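Local coordinates for acyl-CoA dehydrogenase (Slackia heliotrinireducens, PDB 4RM7), which belongs to the acyl-CoA dehydrogenase family, whose members set a beta-stranded middle domain between helical N-terminal and C-terminal domains, at residues L95-L100 and L122-A127; A102-A107 and W226-S231; V247-A252 and L321-V326. One frame throughout, in Å; residues are numbered along the deposited sequence.

How the interactions relate
Following the chain from the N terminus, interaction 1 closes first: 95-100 of helix 90-103 meets strand 124-127 after a short excursion made mostly of helix 106-119. Interaction 2 opens inside that loop, at 102-107, and closes far beyond it at 226-231, once the middle domain strands have passed; the two therefore cross. They also touch, Leu100 packing on Leu228. Interaction 3 comes in series after both, joining helix 234-270 to helix 316-341 across a mostly helical loop that includes helix 282-311. Leu95 of interaction 1 packs on Phe248 of interaction 3. Together they tie the N-terminal helices to the sheet, to the segment leading into helix 234-270, and on to the C-terminal helices.

Interaction 1: residues L95-L100 and L122-A127; sequences LQLQIL and LSYALA
Gln96 faces Leu122, Tyr124 and Leu126 at once, and its polar atoms supply the hydrogen bonds between helix 95-100 and segment 122-127. The phenol of Tyr124 donates from OH to Gln96 O at 2.8 Å. That carbonyl oxygen also takes the routine helical bond from Leu100 N, and the two donors arrive from opposite faces of its plane, the tyrosine well above it (63° out). The oxygen lies at the ring's edge, near the ring plane. Further out, the Gln96 side chain runs extended beyond CG to the strand backbone, where OE1 accepts from Leu126 N at 3.1 Å. The amide nitrogen adds a weak bond, NE2 to Tyr124 O at 3.5 Å. One carboxamide thus engages the backbone of two residues of segment 122-127, Tyr124 and Leu126, which may restrict its rotation.

Apolar packing fills in around this polar core. Leu100 crosses the Tyr124 ring obliquely, its CD2 reaching CE2 of Tyr124 at 3.6 Å. Toward Leu126, the side chains of Ile99 and Leu126 cross at about a right angle, with Ile99 CD1 3.6 Å from Leu126 CD2. Leu122 slides past Gln96 in the opposite direction, bringing CD1 to 3.9 Å from Gln96 CB.

The helix and strand axes pass 9.4 Å apart at 79°, so the helix lies across the strand. The contact is buried. Helix 106-119 closes one side, where Phe112 meets the Tyr124 ring nearly perpendicularly and also touches Leu100. On another side Ile99 packs on Leu241 and Leu242 of helix 234-270, while Ala125 and Ala127 bond through their backbones to the parallel neighbour, strand 168-175, whose Leu170 touches both Leu100 and Leu126.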
ATOM      1  N   LEU A  95     -25.003   2.108 -23.051  1.00 56.49           N
ATOM      2  CA  LEU A  95     -23.939   2.780 -23.772  1.00 50.67           C
ATOM      3  C   LEU A  95     -24.073   2.537 -25.276  1.00 50.37           C
ATOM      4  O   LEU A  95     -23.838   3.433 -26.092  1.00 52.71           O
ATOM      5  CB  LEU A  95     -22.578   2.306 -23.272  1.00 46.79           C
ATOM      6  CG  LEU A  95     -21.385   2.899 -24.023  1.00 46.59           C
ATOM      7  CD1 LEU A  95     -21.226   4.381 -23.700  1.00 38.54           C
ATOM      8  CD2 LEU A  95     -20.114   2.137 -23.720  1.00 45.40           C
ATOM      9  N   GLN A  96     -24.455   1.315 -25.632  1.00 48.73           N
ATOM     10  CA  GLN A  96     -24.564   0.913 -27.029  1.00 49.88           C
ATOM     11  C   GLN A  96     -25.692   1.659 -27.696  1.00 51.63           C
ATOM     12  O   GLN A  96     -25.629   1.977 -28.879  1.00 54.82           O
ATOM     13  CB  GLN A  96     -24.798  -0.589 -27.152  1.00 52.12           C
ATOM     14  CG  GLN A  96     -23.539  -1.415 -27.080  1.00 61.24           C
ATOM     15  CD  GLN A  96     -23.787  -2.848 -27.496  1.00 77.19           C
ATOM     16  OE1 GLN A  96     -22.847  -3.624 -27.709  1.00 84.32           O
ATOM     17  NE2 GLN A  96     -25.068  -3.214 -27.612  1.00 79.30           N
ATOM     18  N   LEU A  97     -26.726   1.924 -26.912  1.00 57.44           N
ATOM     19  CA  LEU A  97     -27.877   2.668 -27.368  1.00 62.07           C
ATOM     20  C   LEU A  97     -27.472   4.091 -27.665  1.00 64.24           C
ATOM     21  O   LEU A  97     -27.777   4.642 -28.720  1.00 71.50           O
ATOM     22  CB  LEU A  97     -28.974   2.655 -26.311  1.00 61.45           C
ATOM     23  CG  LEU A  97     -30.294   3.221 -26.824  1.00 66.46           C
ATOM     24  CD1 LEU A  97     -30.684   2.517 -28.119  1.00 67.83           C
ATOM     25  CD2 LEU A  97     -31.387   3.095 -25.777  1.00 62.29           C
ATOM     26  N   GLN A  98     -26.770   4.673 -26.710  1.00 61.34           N
ATOM     27  CA  GLN A  98     -26.327   6.051 -26.804  1.00 58.12           C
ATOM     28  C   GLN A  98     -25.402   6.259 -27.998  1.00 58.78           C
ATOM     29  O   GLN A  98     -25.588   7.192 -28.781  1.00 65.55           O
ATOM     30  CB  GLN A  98     -25.633   6.449 -25.513  1.00 52.62           C
ATOM     31  CG  GLN A  98     -25.400   7.923 -25.379  1.00 61.63           C
ATOM     32  CD  GLN A  98     -25.048   8.302 -23.964  1.00 64.98           C
ATOM     33  OE1 GLN A  98     -25.341   7.561 -23.020  1.00 67.36           O
ATOM     34  NE2 GLN A  98     -24.395   9.450 -23.805  1.00 62.85           N
ATOM     35  N   ILE A  99     -24.418   5.370 -28.132  1.00 55.22           N
ATOM     36  CA  ILE A  99     -23.472   5.398 -29.242  1.00 53.53           C
ATOM     37  C   ILE A  99     -24.152   5.240 -30.603  1.00 58.15           C
ATOM     38  O   ILE A  99     -23.811   5.937 -31.563  1.00 64.83           O
ATOM     39  CB  ILE A  99     -22.417   4.305 -29.072  1.00 47.58           C
ATOM     40  CG1 ILE A  99     -21.427   4.705 -27.989  1.00 49.01           C
ATOM     41  CG2 ILE A  99     -21.668   4.059 -30.359  1.00 41.77           C
ATOM     42  CD1 ILE A  99     -20.437   3.617 -27.681  1.00 52.71           C
ATOM     43  N   LEU A 100     -25.119   4.337 -30.692  1.00 55.94           N
ATOM     44  CA  LEU A 100     -25.881   4.197 -31.929  1.00 57.34           C
ATOM     45  C   LEU A 100     -26.601   5.493 -32.299  1.00 56.32           C
ATOM     46  O   LEU A 100     -26.531   5.927 -33.447  1.00 59.41           O
ATOM     47  CB  LEU A 100     -26.905   3.065 -31.835  1.00 53.87           C
ATOM     48  CG  LEU A 100     -27.670   2.941 -33.154  1.00 51.55           C
ATOM     49  CD1 LEU A 100     -26.707   2.543 -34.227  1.00 52.60           C
ATOM     50  CD2 LEU A 100     -28.830   1.970 -33.085  1.00 53.52           C
ATOM     51  N   LEU A 122     -30.987  -5.729 -27.530  1.00 73.86           N
ATOM     52  CA  LEU A 122     -30.483  -5.029 -28.693  1.00 64.34           C
ATOM     53  C   LEU A 122     -30.026  -6.058 -29.697  1.00 67.85           C
ATOM     54  O   LEU A 122     -29.456  -7.070 -29.337  1.00 79.12           O
ATOM     55  CB  LEU A 122     -29.315  -4.133 -28.314  1.00 62.12           C
ATOM     56  CG  LEU A 122     -29.667  -2.777 -27.720  1.00 65.70           C
ATOM     57  CD1 LEU A 122     -28.405  -2.015 -27.385  1.00 67.15           C
ATOM     58  CD2 LEU A 122     -30.521  -1.975 -28.678  1.00 67.02           C
ATOM     59  N   SER A 123     -30.290  -5.804 -30.963  1.00 68.86           N
ATOM     60  CA  SER A 123     -30.003  -6.771 -32.001  1.00 69.82           C
ATOM     61  C   SER A 123     -28.608  -6.608 -32.577  1.00 73.08           C
ATOM     62  O   SER A 123     -28.271  -7.251 -33.550  1.00 88.82           O
ATOM     63  CB  SER A 123     -31.049  -6.701 -33.106  1.00 71.08           C
ATOM     64  OG  SER A 123     -30.925  -5.511 -33.851  1.00 76.83           O
ATOM     65  N   TYR A 124     -27.810  -5.725 -32.002  1.00 64.25           N
ATOM     66  CA  TYR A 124     -26.467  -5.502 -32.508  1.00 61.26           C
ATOM     67  C   TYR A 124     -25.411  -5.521 -31.419  1.00 61.00           C
ATOM     68  O   TYR A 124     -25.716  -5.365 -30.256  1.00 60.39           O
ATOM     69  CB  TYR A 124     -26.397  -4.198 -33.295  1.00 55.57           C
ATOM     70  CG  TYR A 124     -26.686  -2.966 -32.490  1.00 53.81           C
ATOM     71  CD1 TYR A 124     -25.678  -2.301 -31.830  1.00 55.00           C
ATOM     72  CD2 TYR A 124     -27.966  -2.465 -32.399  1.00 58.32           C
ATOM     73  CE1 TYR A 124     -25.938  -1.168 -31.095  1.00 59.70           C
ATOM     74  CE2 TYR A 124     -28.234  -1.332 -31.667  1.00 62.29           C
ATOM     75  CZ  TYR A 124     -27.215  -0.691 -31.018  1.00 68.40           C
ATOM     76  OH  TYR A 124     -27.479   0.436 -30.284  1.00 86.01           O
ATOM     77  N   ALA A 125     -24.171  -5.757 -31.813  1.00 57.14           N
ATOM     78  CA  ALA A 125     -23.051  -5.731 -30.891  1.00 49.52           C
ATOM     79  C   ALA A 125     -21.974  -4.779 -31.366  1.00 57.36           C
ATOM     80  O   ALA A 125     -21.643  -4.756 -32.530  1.00 75.32           O
ATOM     81  CB  ALA A 125     -22.485  -7.118 -30.707  1.00 48.96           C
ATOM     82  N   LEU A 126     -21.437  -3.994 -30.446  1.00 53.41           N
ATOM     83  CA  LEU A 126     -20.473  -2.950 -30.736  1.00 51.45           C
ATOM     84  C   LEU A 126     -19.074  -3.525 -30.921  1.00 53.93           C
ATOM     85  O   LEU A 126     -18.578  -4.214 -30.042  1.00 57.66           O
ATOM     86  CB  LEU A 126     -20.495  -1.951 -29.584  1.00 60.68           C
ATOM     87  CG  LEU A 126     -19.725  -0.639 -29.626  1.00 64.22           C
ATOM     88  CD1 LEU A 126     -20.146   0.215 -30.821  1.00 63.98           C
ATOM     89  CD2 LEU A 126     -19.970   0.101 -28.324  1.00 63.26           C
ATOM     90  N   ALA A 127     -18.432  -3.263 -32.052  1.00 54.52           N
ATOM     91  CA  ALA A 127     -17.085  -3.796 -32.263  1.00 50.65           C
ATOM     92  C   ALA A 127     -16.080  -2.706 -32.585  1.00 54.96           C
ATOM     93  O   ALA A 127     -15.999  -2.256 -33.725  1.00 60.26           O
ATOM     94  CB  ALA A 127     -17.101  -4.836 -33.372  1.00 50.12           C
TER

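Interaction 2: residues A102-A107 and W226-S231; sequences AFASSA and WRLKGS
Leu228 packs against Phe103 and Ala104 where helix 90-103 gives out, and this is the apolar part of the contact. Both of its methyls pack on Ala104 CB, CD2 the nearer at 3.6 Å, and CD1 also reaches Phe103 CB at 3.7 Å. The Phe103 ring goes elsewhere, to Phe187 and helix 234-270.

Most of the rest is backbone against backbone. Gly230 comes up to the turn with no side chain between, its CA 4.0 Å from Ala104 CA. Gly230 CA makes a CH...O contact with Phe103 O at 3.1 Å. Gly230 N is equally close to that oxygen, but its angle is too poor for a hydrogen bond. The exception is a side-chain atom at the far end, where Ser231 OG approaches Ala102 O at 3.5 Å.

Firmer polar ties lie just outside. Gln108 of helix 106-119 holds Arg227 O through NE2 and Lys229 N through OE1, gripping the backbone either side of Leu228; Ser105, the N-cap of that helix, bonds through OG to Gln108 N. Ala102 O is bonded by Ser232 OG. The chemistry implies a join made by methyl packing and the Gly230 CH...O contact, to which Gln108 and Ser232 add hydrogen bonds from outside the two segments.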
ATOM      1  N   ALA A 102     -25.949   8.554 -31.475  1.00 56.51           N
ATOM      2  CA  ALA A 102     -24.985   9.598 -31.816  1.00 52.82           C
ATOM      3  C   ALA A 102     -24.517   9.525 -33.263  1.00 61.30           C
ATOM      4  O   ALA A 102     -24.357  10.559 -33.905  1.00 80.71           O
ATOM      5  CB  ALA A 102     -23.779   9.527 -30.871  1.00 46.09           C
ATOM      6  N   PHE A 103     -24.311   8.320 -33.791  1.00 57.94           N
ATOM      7  CA  PHE A 103     -23.646   8.195 -35.095  1.00 56.68           C
ATOM      8  C   PHE A 103     -24.565   7.853 -36.263  1.00 62.19           C
ATOM      9  O   PHE A 103     -24.134   7.861 -37.422  1.00 65.01           O
ATOM     10  CB  PHE A 103     -22.537   7.150 -35.016  1.00 50.65           C
ATOM     11  CG  PHE A 103     -21.309   7.642 -34.333  1.00 59.76           C
ATOM     12  CD1 PHE A 103     -20.327   8.311 -35.048  1.00 66.18           C
ATOM     13  CD2 PHE A 103     -21.135   7.456 -32.979  1.00 57.82           C
ATOM     14  CE1 PHE A 103     -19.189   8.777 -34.425  1.00 57.83           C
ATOM     15  CE2 PHE A 103     -20.000   7.924 -32.350  1.00 56.76           C
ATOM     16  CZ  PHE A 103     -19.027   8.584 -33.076  1.00 57.95           C
ATOM     17  N   ALA A 104     -25.828   7.563 -35.971  1.00 64.77           N
ATOM     18  CA  ALA A 104     -26.751   7.168 -37.026  1.00 61.13           C
ATOM     19  C   ALA A 104     -27.987   8.053 -37.058  1.00 72.25           C
ATOM     20  O   ALA A 104     -28.402   8.586 -36.030  1.00 82.09           O
ATOM     21  CB  ALA A 104     -27.154   5.715 -36.854  1.00 56.21           C
ATOM     22  N   SER A 105     -28.575   8.184 -38.245  1.00 71.37           N
ATOM     23  CA  SER A 105     -29.797   8.952 -38.429  1.00 68.10           C
ATOM     24  C   SER A 105     -30.947   8.366 -37.642  1.00 69.94           C
ATOM     25  O   SER A 105     -30.913   7.206 -37.246  1.00 70.66           O
ATOM     26  CB  SER A 105     -30.182   9.005 -39.904  1.00 71.26           C
ATOM     27  OG  SER A 105     -30.550   7.721 -40.371  1.00 70.25           O
ATOM     28  N   SER A 106     -31.982   9.169 -37.442  1.00 79.09           N
ATOM     29  CA  SER A 106     -33.154   8.719 -36.714  1.00 79.62           C
ATOM     30  C   SER A 106     -33.775   7.510 -37.401  1.00 84.14           C
ATOM     31  O   SER A 106     -34.147   6.537 -36.747  1.00 88.68           O
ATOM     32  CB  SER A 106     -34.160   9.853 -36.598  1.00 85.70           C
ATOM     33  OG  SER A 106     -33.506  11.021 -36.137  1.00 91.96           O
ATOM     34  N   ALA A 107     -33.863   7.565 -38.726  1.00 79.81           N
ATOM     35  CA  ALA A 107     -34.404   6.452 -39.491  1.00 82.60           C
ATOM     36  C   ALA A 107     -33.567   5.187 -39.285  1.00 78.82           C
ATOM     37  O   ALA A 107     -34.114   4.093 -39.191  1.00 85.62           O
ATOM     38  CB  ALA A 107     -34.484   6.806 -40.968  1.00 74.47           C
ATOM     39  N   TRP A 226     -25.116   0.394 -45.367  1.00 82.04           N
ATOM     40  CA  TRP A 226     -24.775  -0.060 -44.022  1.00 74.12           C
ATOM     41  C   TRP A 226     -24.015   1.005 -43.232  1.00 78.37           C
ATOM     42  O   TRP A 226     -23.994   0.969 -42.004  1.00 78.63           O
ATOM     43  CB  TRP A 226     -23.943  -1.347 -44.082  1.00 66.52           C
ATOM     44  CG  TRP A 226     -24.674  -2.524 -44.664  1.00 68.67           C
ATOM     45  CD1 TRP A 226     -25.987  -2.575 -45.021  1.00 76.68           C
ATOM     46  CD2 TRP A 226     -24.128  -3.816 -44.960  1.00 66.22           C
ATOM     47  NE1 TRP A 226     -26.294  -3.813 -45.523  1.00 78.15           N
ATOM     48  CE2 TRP A 226     -25.172  -4.597 -45.490  1.00 72.00           C
ATOM     49  CE3 TRP A 226     -22.859  -4.388 -44.833  1.00 62.72           C
ATOM     50  CZ2 TRP A 226     -24.985  -5.924 -45.892  1.00 66.55           C
ATOM     51  CZ3 TRP A 226     -22.675  -5.704 -45.237  1.00 59.79           C
ATOM     52  CH2 TRP A 226     -23.733  -6.454 -45.757  1.00 58.80           C
ATOM     53  N   ARG A 227     -23.381   1.943 -43.930  1.00 79.80           N
ATOM     54  CA  ARG A 227     -22.597   2.977 -43.252  1.00 78.85           C
ATOM     55  C   ARG A 227     -23.505   3.913 -42.460  1.00 78.11           C
ATOM     56  O   ARG A 227     -24.555   4.338 -42.956  1.00 82.03           O
ATOM     57  CB  ARG A 227     -21.768   3.785 -44.246  1.00 80.69           C
ATOM     58  CG  ARG A 227     -20.705   4.649 -43.595  1.00 77.71           C
ATOM     59  CD  ARG A 227     -20.497   5.947 -44.348  1.00 91.78           C
ATOM     60  NE  ARG A 227     -20.188   5.737 -45.760  1.00103.02           N
ATOM     61  CZ  ARG A 227     -18.963   5.526 -46.229  1.00104.18           C
ATOM     62  NH1 ARG A 227     -18.768   5.347 -47.530  1.00103.24           N
ATOM     63  NH2 ARG A 227     -17.932   5.489 -45.389  1.00101.74           N
ATOM     64  N   LEU A 228     -23.107   4.222 -41.229  1.00 73.36           N
ATOM     65  CA  LEU A 228     -23.895   5.114 -40.395  1.00 75.34           C
ATOM     66  C   LEU A 228     -23.726   6.546 -40.881  1.00 78.26           C
ATOM     67  O   LEU A 228     -22.604   7.032 -41.014  1.00 79.61           O
ATOM     68  CB  LEU A 228     -23.493   4.995 -38.924  1.00 75.35           C
ATOM     69  CG  LEU A 228     -23.847   3.729 -38.128  1.00 72.55           C
ATOM     70  CD1 LEU A 228     -23.812   4.019 -36.619  1.00 69.22           C
ATOM     71  CD2 LEU A 228     -25.193   3.151 -38.548  1.00 73.21           C
ATOM     72  N   LYS A 229     -24.849   7.200 -41.160  1.00 82.35           N
ATOM     73  CA  LYS A 229     -24.867   8.588 -41.603  1.00 94.57           C
ATOM     74  C   LYS A 229     -25.490   9.441 -40.515  1.00106.73           C
ATOM     75  O   LYS A 229     -26.706   9.624 -40.496  1.00112.89           O
ATOM     76  CB  LYS A 229     -25.655   8.727 -42.907  1.00 94.07           C
ATOM     77  CG  LYS A 229     -25.512   7.532 -43.846  1.00 92.81           C
ATOM     78  CD  LYS A 229     -25.965   7.862 -45.261  1.00102.30           C
ATOM     79  CE  LYS A 229     -24.978   8.807 -45.957  1.00107.25           C
ATOM     80  NZ  LYS A 229     -25.560   9.526 -47.141  1.00106.11           N
ATOM     81  N   GLY A 230     -24.670   9.953 -39.601  1.00107.79           N
ATOM     82  CA  GLY A 230     -25.197  10.633 -38.429  1.00111.47           C
ATOM     83  C   GLY A 230     -24.711  12.048 -38.204  1.00117.27           C
ATOM     84  O   GLY A 230     -23.875  12.563 -38.952  1.00121.81           O
ATOM     85  N   SER A 231     -25.251  12.678 -37.161  1.00118.50           N
ATOM     86  CA  SER A 231     -24.848  14.024 -36.765  1.00120.20           C
ATOM     87  C   SER A 231     -23.402  14.030 -36.265  1.00118.24           C
ATOM     88  O   SER A 231     -22.601  14.883 -36.657  1.00126.33           O
ATOM     89  CB  SER A 231     -25.788  14.570 -35.685  1.00120.63           C
ATOM     90  OG  SER A 231     -25.825  13.709 -34.558  1.00119.23           O
TER

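Interaction 3: residues V247-A252 and L321-V326; sequences VFTCAA and LMKYYV
Cys250 meets the facing helix through SG, with Met322, Lys323 and Val326 around it. The sulfur, anti to the carbonyl carbon, meets Lys323 CD at 3.5 Å and Met322 CE at 3.6 Å. Val326 lies on the next turn, its CB 4.1 Å from Cys250 SG and its CG1 3.8 Å from Cys250 O. Met322, modelled as selenomethionine, reaches further: a bend at chi3 (74°) carries its CE to 3.7 Å from Val247 N. The CE also lies 4.1 Å from Val247 CG2, and the two side chains cross at about a right angle. Thr249 joins at the side through a longer contact of its methyl with the Lys323 chain.

Contact between the two helices is thus apolar, even where a lysine takes part, because Lys323 offers its methylene carbons. Their axes run 9.8 Å apart at 32°, both heading roughly the same way. They belong to the helical bundle that forms the C-terminal domain of acyl-CoA dehydrogenases, in which helix 282-311 links them along the chain and also packs alongside, touching Cys250 through Val302.

Beyond this shell, Lys323 NZ donates to carbonyl oxygens from the C-terminal end of helix 351-362 (Tyr362) and from the loop after it (Ala365 and Gly367), a cluster likely to suit a charged ammonium. Asp366, from the same loop, bonds to Thr249 OG1 through OD2, so both helices are pinned to the turn leading into helix 369-386. On the outer face of helix 316-341, Tyr324 OH hydrogen-bonds to Glu290 of the second subunit, another copy of this protein.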
ATOM      1  N   VAL A 247     -18.045   5.799 -16.555  1.00 37.86           N
ATOM      2  CA  VAL A 247     -18.901   6.100 -15.416  1.00 38.87           C
ATOM      3  C   VAL A 247     -19.771   4.880 -15.078  1.00 40.39           C
ATOM      4  O   VAL A 247     -19.851   4.463 -13.921  1.00 43.68           O
ATOM      5  CB  VAL A 247     -19.774   7.335 -15.665  1.00 43.56           C
ATOM      6  CG1 VAL A 247     -20.558   7.666 -14.410  1.00 44.31           C
ATOM      7  CG2 VAL A 247     -18.887   8.534 -16.068  1.00 41.37           C
ATOM      8  N   PHE A 248     -20.377   4.296 -16.101  1.00 43.32           N
ATOM      9  CA  PHE A 248     -21.162   3.081 -15.962  1.00 38.62           C
ATOM     10  C   PHE A 248     -20.383   1.964 -15.298  1.00 39.66           C
ATOM     11  O   PHE A 248     -20.879   1.316 -14.381  1.00 42.19           O
ATOM     12  CB  PHE A 248     -21.654   2.611 -17.326  1.00 37.37           C
ATOM     13  CG  PHE A 248     -22.680   3.504 -17.926  1.00 37.91           C
ATOM     14  CD1 PHE A 248     -23.296   4.483 -17.152  1.00 32.51           C
ATOM     15  CD2 PHE A 248     -23.034   3.378 -19.267  1.00 41.30           C
ATOM     16  CE1 PHE A 248     -24.245   5.310 -17.706  1.00 37.90           C
ATOM     17  CE2 PHE A 248     -23.990   4.208 -19.833  1.00 43.28           C
ATOM     18  CZ  PHE A 248     -24.594   5.181 -19.060  1.00 38.75           C
ATOM     19  N   THR A 249     -19.163   1.744 -15.765  1.00 37.01           N
ATOM     20  CA  THR A 249     -18.345   0.662 -15.248  1.00 35.75           C
ATOM     21  C   THR A 249     -17.981   0.893 -13.787  1.00 38.93           C
ATOM     22  O   THR A 249     -17.983  -0.031 -12.967  1.00 41.24           O
ATOM     23  CB  THR A 249     -17.083   0.497 -16.087  1.00 38.17           C
ATOM     24  OG1 THR A 249     -17.452  -0.079 -17.335  1.00 49.11           O
ATOM     25  CG2 THR A 249     -16.105  -0.423 -15.416  1.00 41.64           C
ATOM     26  N   CYS A 250     -17.714   2.144 -13.445  1.00 33.38           N
ATOM     27  CA  CYS A 250     -17.376   2.458 -12.069  1.00 32.53           C
ATOM     28  C   CYS A 250     -18.598   2.337 -11.150  1.00 35.46           C
ATOM     29  O   CYS A 250     -18.484   1.839 -10.029  1.00 43.68           O
ATOM     30  CB  CYS A 250     -16.728   3.843 -11.984  1.00 27.13           C
ATOM     31  SG  CYS A 250     -15.061   3.824 -12.756  1.00 45.80           S
ATOM     32  N   ALA A 251     -19.767   2.746 -11.635  1.00 35.24           N
ATOM     33  CA  ALA A 251     -20.997   2.543 -10.884  1.00 33.41           C
ATOM     34  C   ALA A 251     -21.256   1.042 -10.631  1.00 42.16           C
ATOM     35  O   ALA A 251     -21.706   0.652  -9.549  1.00 40.42           O
ATOM     36  CB  ALA A 251     -22.174   3.182 -11.618  1.00 29.73           C
ATOM     37  N   ALA A 252     -20.961   0.202 -11.622  1.00 44.85           N
ATOM     38  CA  ALA A 252     -21.095  -1.236 -11.442  1.00 40.28           C
ATOM     39  C   ALA A 252     -20.100  -1.740 -10.410  1.00 40.71           C
ATOM     40  O   ALA A 252     -20.439  -2.582  -9.578  1.00 45.16           O
ATOM     41  CB  ALA A 252     -20.909  -1.992 -12.785  1.00 28.10           C
ATOM     42  N   LEU A 321      -9.902  10.462 -13.058  1.00 37.49           N
ATOM     43  CA  LEU A 321      -9.501  10.208 -11.670  1.00 36.28           C
ATOM     44  C   LEU A 321     -10.389   9.123 -11.063  1.00 35.62           C
ATOM     45  O   LEU A 321      -9.908   8.211 -10.419  1.00 38.43           O
ATOM     46  CB  LEU A 321      -9.559  11.492 -10.829  1.00 28.68           C
ATOM     47  CG  LEU A 321      -8.557  12.592 -11.203  1.00 32.51           C
ATOM     48  CD1 LEU A 321      -8.722  13.797 -10.291  1.00 28.61           C
ATOM     49  CD2 LEU A 321      -7.121  12.070 -11.157  1.00 30.42           C
HETATM   50  N   MSE A 322     -11.689   9.236 -11.298  1.00 35.64           N
HETATM   51  CA  MSE A 322     -12.658   8.207 -10.967  1.00 39.27           C
HETATM   52  C   MSE A 322     -12.251   6.829 -11.506  1.00 40.19           C
HETATM   53  O   MSE A 322     -12.191   5.868 -10.763  1.00 38.49           O
HETATM   54  CB  MSE A 322     -14.032   8.606 -11.526  1.00 35.20           C
HETATM   55  CG  MSE A 322     -15.106   7.574 -11.327  1.00 35.45           C
HETATM   56 SE   MSE A 322     -16.510   7.788 -12.641  0.66 38.49          SE
HETATM   57  CE  MSE A 322     -15.519   7.062 -14.171  1.00 33.73           C
ATOM     58  N   LYS A 323     -11.957   6.729 -12.794  1.00 45.39           N
ATOM     59  CA  LYS A 323     -11.629   5.425 -13.369  1.00 43.06           C
ATOM     60  C   LYS A 323     -10.314   4.884 -12.822  1.00 41.48           C
ATOM     61  O   LYS A 323     -10.110   3.680 -12.764  1.00 45.56           O
ATOM     62  CB  LYS A 323     -11.568   5.507 -14.901  1.00 38.03           C
ATOM     63  CG  LYS A 323     -11.426   4.155 -15.588  1.00 40.14           C
ATOM     64  CD  LYS A 323     -12.489   3.185 -15.074  1.00 42.63           C
ATOM     65  CE  LYS A 323     -12.583   1.925 -15.928  1.00 41.29           C
ATOM     66  NZ  LYS A 323     -11.299   1.185 -16.006  1.00 39.23           N
ATOM     67  N   TYR A 324      -9.415   5.776 -12.431  1.00 39.70           N
ATOM     68  CA  TYR A 324      -8.122   5.349 -11.905  1.00 40.03           C
ATOM     69  C   TYR A 324      -8.300   4.701 -10.544  1.00 45.08           C
ATOM     70  O   TYR A 324      -7.634   3.728 -10.205  1.00 49.88           O
ATOM     71  CB  TYR A 324      -7.153   6.545 -11.801  1.00 39.43           C
ATOM     72  CG  TYR A 324      -5.765   6.195 -11.293  1.00 33.91           C
ATOM     73  CD1 TYR A 324      -4.812   5.657 -12.138  1.00 41.87           C
ATOM     74  CD2 TYR A 324      -5.407   6.422  -9.969  1.00 37.02           C
ATOM     75  CE1 TYR A 324      -3.537   5.342 -11.684  1.00 50.94           C
ATOM     76  CE2 TYR A 324      -4.120   6.112  -9.494  1.00 32.69           C
ATOM     77  CZ  TYR A 324      -3.198   5.573 -10.356  1.00 43.59           C
ATOM     78  OH  TYR A 324      -1.935   5.249  -9.896  1.00 47.85           O
ATOM     79  N   TYR A 325      -9.223   5.239  -9.764  1.00 38.08           N
ATOM     80  CA  TYR A 325      -9.301   4.866  -8.380  1.00 41.58           C
ATOM     81  C   TYR A 325     -10.247   3.690  -8.121  1.00 38.21           C
ATOM     82  O   TYR A 325      -9.927   2.792  -7.350  1.00 44.89           O
ATOM     83  CB  TYR A 325      -9.738   6.081  -7.538  1.00 35.28           C
ATOM     84  CG  TYR A 325      -9.944   5.734  -6.074  1.00 32.49           C
ATOM     85  CD1 TYR A 325      -8.860   5.660  -5.187  1.00 34.29           C
ATOM     86  CD2 TYR A 325     -11.208   5.458  -5.585  1.00 26.01           C
ATOM     87  CE1 TYR A 325      -9.044   5.329  -3.839  1.00 34.41           C
ATOM     88  CE2 TYR A 325     -11.408   5.139  -4.227  1.00 33.71           C
ATOM     89  CZ  TYR A 325     -10.322   5.072  -3.365  1.00 39.17           C
ATOM     90  OH  TYR A 325     -10.528   4.765  -2.035  1.00 43.41           O
ATOM     91  N   VAL A 326     -11.401   3.697  -8.770  1.00 35.74           N
ATOM     92  CA  VAL A 326     -12.526   2.905  -8.291  1.00 42.38           C
ATOM     93  C   VAL A 326     -12.420   1.395  -8.520  1.00 40.69           C
ATOM     94  O   VAL A 326     -12.652   0.644  -7.583  1.00 43.68           O
ATOM     95  CB  VAL A 326     -13.869   3.424  -8.889  1.00 40.58           C
ATOM     96  CG1 VAL A 326     -15.042   2.476  -8.533  1.00 28.99           C
ATOM     97  CG2 VAL A 326     -14.149   4.818  -8.332  1.00 38.18           C
TER